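Side-chain contacts in putative cytosine/guanine deaminase (Unidentified, PDB 2PAJ), which catalyses the zinc-dependent hydrolytic deamination of 2-amino-4-hydroxypteridines such as isoxanthopterin to 2,4-dihydroxypteridines, releasing ammonium: residues A28-R33 / V403-V408; G43-A48 / S208-R213. All coordinates share one frame; numbering follows the deposited sequence.

Contact 1: residues A28-R33 / V403-V408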
loop_
_atom_site.group_PDB
_atom_site.type_symbol
_atom_site.label_atom_id
_atom_site.label_comp_id
_atom_site.label_asym_id
_atom_site.label_seq_id
_atom_site.Cartn_x
_atom_site.Cartn_y
_atom_site.Cartn_z
ATOM N N ALA A 28 24.823 4.857 9.478
ATOM C CA ALA A 28 25.327 6.104 10.041
ATOM C C ALA A 28 24.905 7.236 9.112
ATOM O O ALA A 28 24.708 8.379 9.541
ATOM C CB ALA A 28 26.844 6.054 10.161
ATOM N N ASP A 29 24.748 6.890 7.839
ATOM C CA ASP A 29 24.346 7.846 6.813
ATOM C C ASP A 29 22.846 8.034 6.903
ATOM O O ASP A 29 22.340 9.152 6.777
ATOM C CB ASP A 29 24.655 7.318 5.411
ATOM C CG ASP A 29 25.867 6.395 5.378
ATOM O OD1 ASP A 29 26.268 6.022 4.245
ATOM O OD2 ASP A 29 26.418 6.034 6.458
ATOM N N ASP A 30 22.144 6.922 7.134
ATOM C CA ASP A 30 20.691 6.915 7.197
ATOM C C ASP A 30 20.151 6.233 8.452
ATOM O O ASP A 30 19.725 5.081 8.399
ATOM C CB ASP A 30 20.157 6.216 5.943
ATOM C CG ASP A 30 18.645 6.252 5.836
ATOM O OD1 ASP A 30 18.025 7.150 6.442
ATOM O OD2 ASP A 30 18.079 5.387 5.122
ATOM N N PRO A 31 20.151 6.949 9.593
ATOM C CA PRO A 31 19.669 6.455 10.894
ATOM C C PRO A 31 18.201 5.998 10.902
ATOM O O PRO A 31 17.336 6.630 10.283
ATOM C CB PRO A 31 19.937 7.636 11.832
ATOM C CG PRO A 31 19.941 8.824 10.915
ATOM C CD PRO A 31 20.675 8.320 9.718
ATOM N N SER A 32 17.932 4.901 11.607
ATOM C CA SER A 32 16.584 4.340 11.669
ATOM C C SER A 32 15.765 4.916 12.808
ATOM O O SER A 32 14.536 4.876 12.795
ATOM C CB SER A 32 16.641 2.811 11.807
ATOM O OG SER A 32 17.080 2.412 13.094
ATOM N N ARG A 33 16.459 5.432 13.807
ATOM C CA ARG A 33 15.807 6.029 14.955
ATOM C C ARG A 33 16.562 7.311 15.227
ATOM O O ARG A 33 17.794 7.335 15.220
ATOM C CB ARG A 33 15.911 5.113 16.166
ATOM C CG ARG A 33 15.140 5.592 17.369
ATOM C CD ARG A 33 15.549 4.808 18.590
ATOM N NE ARG A 33 14.658 5.021 19.722
ATOM C CZ ARG A 33 14.021 4.043 20.352
ATOM N NH1 ARG A 33 14.173 2.780 19.960
ATOM N NH2 ARG A 33 13.234 4.332 21.375
ATOM N N VAL A 403 8.656 10.761 0.099
ATOM C CA VAL A 403 7.684 10.151 1.016
ATOM C C VAL A 403 8.304 8.909 1.701
ATOM O O VAL A 403 9.221 8.293 1.163
ATOM C CB VAL A 403 6.409 9.702 0.242
ATOM C CG1 VAL A 403 5.337 9.249 1.208
ATOM C CG2 VAL A 403 5.901 10.831 -0.626
ATOM N N GLY A 404 7.812 8.564 2.890
ATOM C CA GLY A 404 8.308 7.393 3.601
ATOM C C GLY A 404 9.428 7.563 4.622
ATOM O O GLY A 404 9.981 6.581 5.110
ATOM N N LYS A 405 9.763 8.799 4.964
ATOM C CA LYS A 405 10.839 9.051 5.914
ATOM C C LYS A 405 10.546 10.231 6.823
ATOM O O LYS A 405 10.134 11.292 6.360
ATOM C CB LYS A 405 12.129 9.336 5.167
ATOM C CG LYS A 405 13.188 8.268 5.268
ATOM C CD LYS A 405 14.429 8.777 4.572
ATOM C CE LYS A 405 15.648 7.919 4.812
ATOM N NZ LYS A 405 16.858 8.663 4.317
ATOM N N VAL A 406 10.746 10.050 8.125
ATOM C CA VAL A 406 10.523 11.161 9.038
ATOM C C VAL A 406 11.879 11.880 9.100
ATOM O O VAL A 406 12.688 11.650 10.001
ATOM C CB VAL A 406 10.090 10.700 10.451
ATOM C CG1 VAL A 406 9.656 11.907 11.279
ATOM C CG2 VAL A 406 8.956 9.717 10.341
ATOM N N ALA A 407 12.128 12.723 8.101
ATOM C CA ALA A 407 13.365 13.481 8.010
ATOM C C ALA A 407 13.018 14.846 7.450
ATOM O O ALA A 407 12.077 14.980 6.683
ATOM C CB ALA A 407 14.355 12.759 7.101
ATOM N N VAL A 408 13.765 15.862 7.856
ATOM C CA VAL A 408 13.505 17.215 7.389
ATOM C C VAL A 408 13.631 17.291 5.855
ATOM O O VAL A 408 14.587 16.795 5.271
ATOM C CB VAL A 408 14.461 18.227 8.108
ATOM C CG1 VAL A 408 15.907 17.879 7.836
ATOM C CG2 VAL A 408 14.159 19.630 7.665
#
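Asp30 and Lys405 form a salt bridge between two loops, and this one ion pair carries the whole contact. Lys405 NZ lies 2.9 Å from Asp30 OD1. The hydrogen bond within the pair is weak. Asp30 OD2 stands farther off, 3.6 Å from Lys405 NZ, and is held instead by the backbone N of Arg25.

Lys405 CE, next to the ammonium nitrogen, also lies beside the carboxylate. The two side chains approach from opposite directions and meet at their charged ends. The lysine chain is extended beyond CG and so carries NZ across to the aspartate. CG of Asp30 is turned anti to the backbone N (chi1 -175°), which carries the carboxylate out to the ammonium group.

Within its own loop the aspartate is held by two hydrogen bonds. One is that from Arg25 to OD2, and in the other the backbone N of Asp30 donates to Thr27 OG1. The lysine chain also touches Tyr410 and Ala392, the latter on helix 383-398.

The contact lies away from the zinc site. It ties the loop between strands 19-20 and 39-42 to the loop that leads from helix 383-398 into strand 414-418, which pairs with strand 67-73. It is a surface salt bridge between loops of a TIM-barrel amidohydrolase.

Contact 2: residues G43-A48 / S208-R213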
loop_
_atom_site.group_PDB
_atom_site.type_symbol
_atom_site.label_atom_id
_atom_site.label_comp_id
_atom_site.label_asym_id
_atom_site.label_seq_id
_atom_site.Cartn_x
_atom_site.Cartn_y
_atom_site.Cartn_z
ATOM N N GLY A 43 3.268 23.450 6.251
ATOM C CA GLY A 43 2.627 23.045 5.022
ATOM C C GLY A 43 2.574 21.535 4.949
ATOM O O GLY A 43 2.027 20.868 5.832
ATOM N N ASP A 44 3.166 20.992 3.894
ATOM C CA ASP A 44 3.177 19.558 3.673
ATOM C C ASP A 44 4.567 18.991 3.931
ATOM O O ASP A 44 4.845 17.845 3.586
ATOM C CB ASP A 44 2.794 19.256 2.220
ATOM C CG ASP A 44 3.963 19.490 1.249
ATOM O OD1 ASP A 44 4.270 18.572 0.449
ATOM O OD2 ASP A 44 4.578 20.585 1.294
ATOM N N THR A 45 5.442 19.780 4.534
ATOM C CA THR A 45 6.795 19.305 4.755
ATOM C C THR A 45 7.281 19.321 6.193
ATOM O O THR A 45 6.832 20.120 7.011
ATOM C CB THR A 45 7.783 20.105 3.885
ATOM O OG1 THR A 45 7.352 20.041 2.523
ATOM C CG2 THR A 45 9.190 19.533 3.979
ATOM N N ILE A 46 8.201 18.407 6.483
ATOM C CA ILE A 46 8.803 18.297 7.795
ATOM C C ILE A 46 9.868 19.352 7.797
ATOM O O ILE A 46 10.829 19.283 7.032
ATOM C CB ILE A 46 9.458 16.937 8.010
ATOM C CG1 ILE A 46 8.383 15.845 8.001
ATOM C CG2 ILE A 46 10.232 16.946 9.323
ATOM C CD1 ILE A 46 8.932 14.441 8.049
ATOM N N ASP A 47 9.689 20.329 8.674
ATOM C CA ASP A 47 10.593 21.462 8.770
ATOM C C ASP A 47 11.801 21.270 9.689
ATOM O O ASP A 47 12.885 21.774 9.406
ATOM C CB ASP A 47 9.792 22.681 9.211
ATOM C CG ASP A 47 10.369 23.960 8.686
ATOM O OD1 ASP A 47 10.448 24.093 7.440
ATOM O OD2 ASP A 47 10.750 24.826 9.513
ATOM N N ALA A 48 11.617 20.543 10.785
ATOM C CA ALA A 48 12.710 20.330 11.716
ATOM C C ALA A 48 12.458 19.179 12.671
ATOM O O ALA A 48 11.321 18.750 12.879
ATOM C CB ALA A 48 12.964 21.599 12.507
ATOM N N SER A 208 5.492 14.205 -9.516
ATOM C CA SER A 208 6.362 14.642 -8.423
ATOM C C SER A 208 6.596 13.496 -7.459
ATOM O O SER A 208 5.801 12.558 -7.386
ATOM C CB SER A 208 5.774 15.837 -7.665
ATOM O OG SER A 208 4.729 15.455 -6.801
ATOM N N PRO A 209 7.705 13.548 -6.713
ATOM C CA PRO A 209 7.979 12.466 -5.763
ATOM C C PRO A 209 7.136 12.559 -4.481
ATOM O O PRO A 209 7.417 11.899 -3.488
ATOM C CB PRO A 209 9.481 12.596 -5.526
ATOM C CG PRO A 209 9.698 14.066 -5.650
ATOM C CD PRO A 209 8.847 14.471 -6.817
ATOM N N ARG A 210 6.106 13.392 -4.515
ATOM C CA ARG A 210 5.207 13.540 -3.383
ATOM C C ARG A 210 3.809 13.797 -3.927
ATOM O O ARG A 210 3.032 14.593 -3.397
ATOM C CB ARG A 210 5.671 14.672 -2.454
ATOM C CG ARG A 210 5.882 16.015 -3.112
ATOM C CD ARG A 210 6.950 16.768 -2.358
ATOM N NE ARG A 210 6.541 17.121 -1.003
ATOM C CZ ARG A 210 7.387 17.284 0.016
ATOM N NH1 ARG A 210 8.696 17.109 -0.158
ATOM N NH2 ARG A 210 6.927 17.664 1.206
ATOM N N ALA A 211 3.505 13.096 -5.010
ATOM C CA ALA A 211 2.215 13.195 -5.658
ATOM C C ALA A 211 1.128 12.590 -4.759
ATOM O O ALA A 211 1.381 11.642 -4.025
ATOM C CB ALA A 211 2.271 12.468 -6.999
ATOM N N MET A 212 -0.073 13.154 -4.802
ATOM C CA MET A 212 -1.185 12.637 -4.020
ATOM C C MET A 212 -1.965 11.652 -4.873
ATOM O O MET A 212 -2.893 10.996 -4.397
ATOM C CB MET A 212 -2.101 13.770 -3.557
ATOM C CG MET A 212 -1.500 14.653 -2.477
ATOM S SD MET A 212 -0.969 13.756 -0.997
ATOM C CE MET A 212 -2.545 13.284 -0.296
ATOM N N ARG A 213 -1.577 11.563 -6.144
ATOM C CA ARG A 213 -2.201 10.656 -7.098
ATOM C C ARG A 213 -1.190 10.063 -8.059
ATOM O O ARG A 213 -0.309 10.751 -8.552
ATOM C CB ARG A 213 -3.298 11.369 -7.872
ATOM C CG ARG A 213 -4.568 11.428 -7.102
ATOM C CD ARG A 213 -5.559 12.369 -7.706
ATOM N NE ARG A 213 -6.827 12.250 -7.002
ATOM C CZ ARG A 213 -7.940 12.883 -7.343
ATOM N NH1 ARG A 213 -7.940 13.705 -8.389
ATOM N NH2 ARG A 213 -9.060 12.663 -6.661
#
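Arg210 reaches across to Asp44 and grips one carboxylate oxygen side-on with two nitrogens. Arg210 NH2 is 2.9 Å from Asp44 OD1, and Arg210 NE is 3.1 Å from the same Asp44 OD1. The two groups are not coplanar: the carboxylate and guanidinium planes stand 62° apart. Both nitrogens come from the same face of the carboxylate. NE meets OD1 on the syn side, close to the carboxylate plane, whereas NH2 comes from well above it. Both bonds are bent, the NH2 one at 144°.

The arginine chain bends at chi3 (-66°), which turns the guanidinium so that its NE and NH2 edge faces Asp44. NH2 also makes a weak bond to the backbone O of Asp44, at 3.2 Å from Arg210 NH2.

The Thr45 side chain crosses that of Arg210 at about a right angle. Thr45 OG1 lies near Arg210 NH2 but is not hydrogen-bonded to it. The hydroxyl instead donates to Asp44 OD2, with Thr45 OG1 and Asp44 OD2 3.1 Å apart. The two carboxylate oxygens thus have different partners.

Arg210 NH1 donates to the backbone O of Gly409, in the loop before strand 414-418, and the backbone of Asp44 and Ile46 bonds to the same loop. The salt bridge links the start of strand 45-49, an outermost strand of the four-stranded sheet, to the loop between helix 190-203 and strand 213-217 of the barrel.

In the fold
The centres of contacts 1 and 2 lie about 15 Å apart, on the same side of the chain's centre. Along the chain the order is 28-33, 43-48, 208-213 and 403-408, so contact 2 is nested inside the loop closed by contact 1. The two also touch by packing: Val408 packs against the backbone of Ile46 and Asp47, and Val403 against Pro209. Segment 403-408 thus meets both halves of contact 2. Together the contacts join the N-terminal region, with its four-stranded sheet, to loops of the TIM-barrel amidohydrolase domain. Both lie away from the zinc site and join parts of the fold rather than lining the pocket.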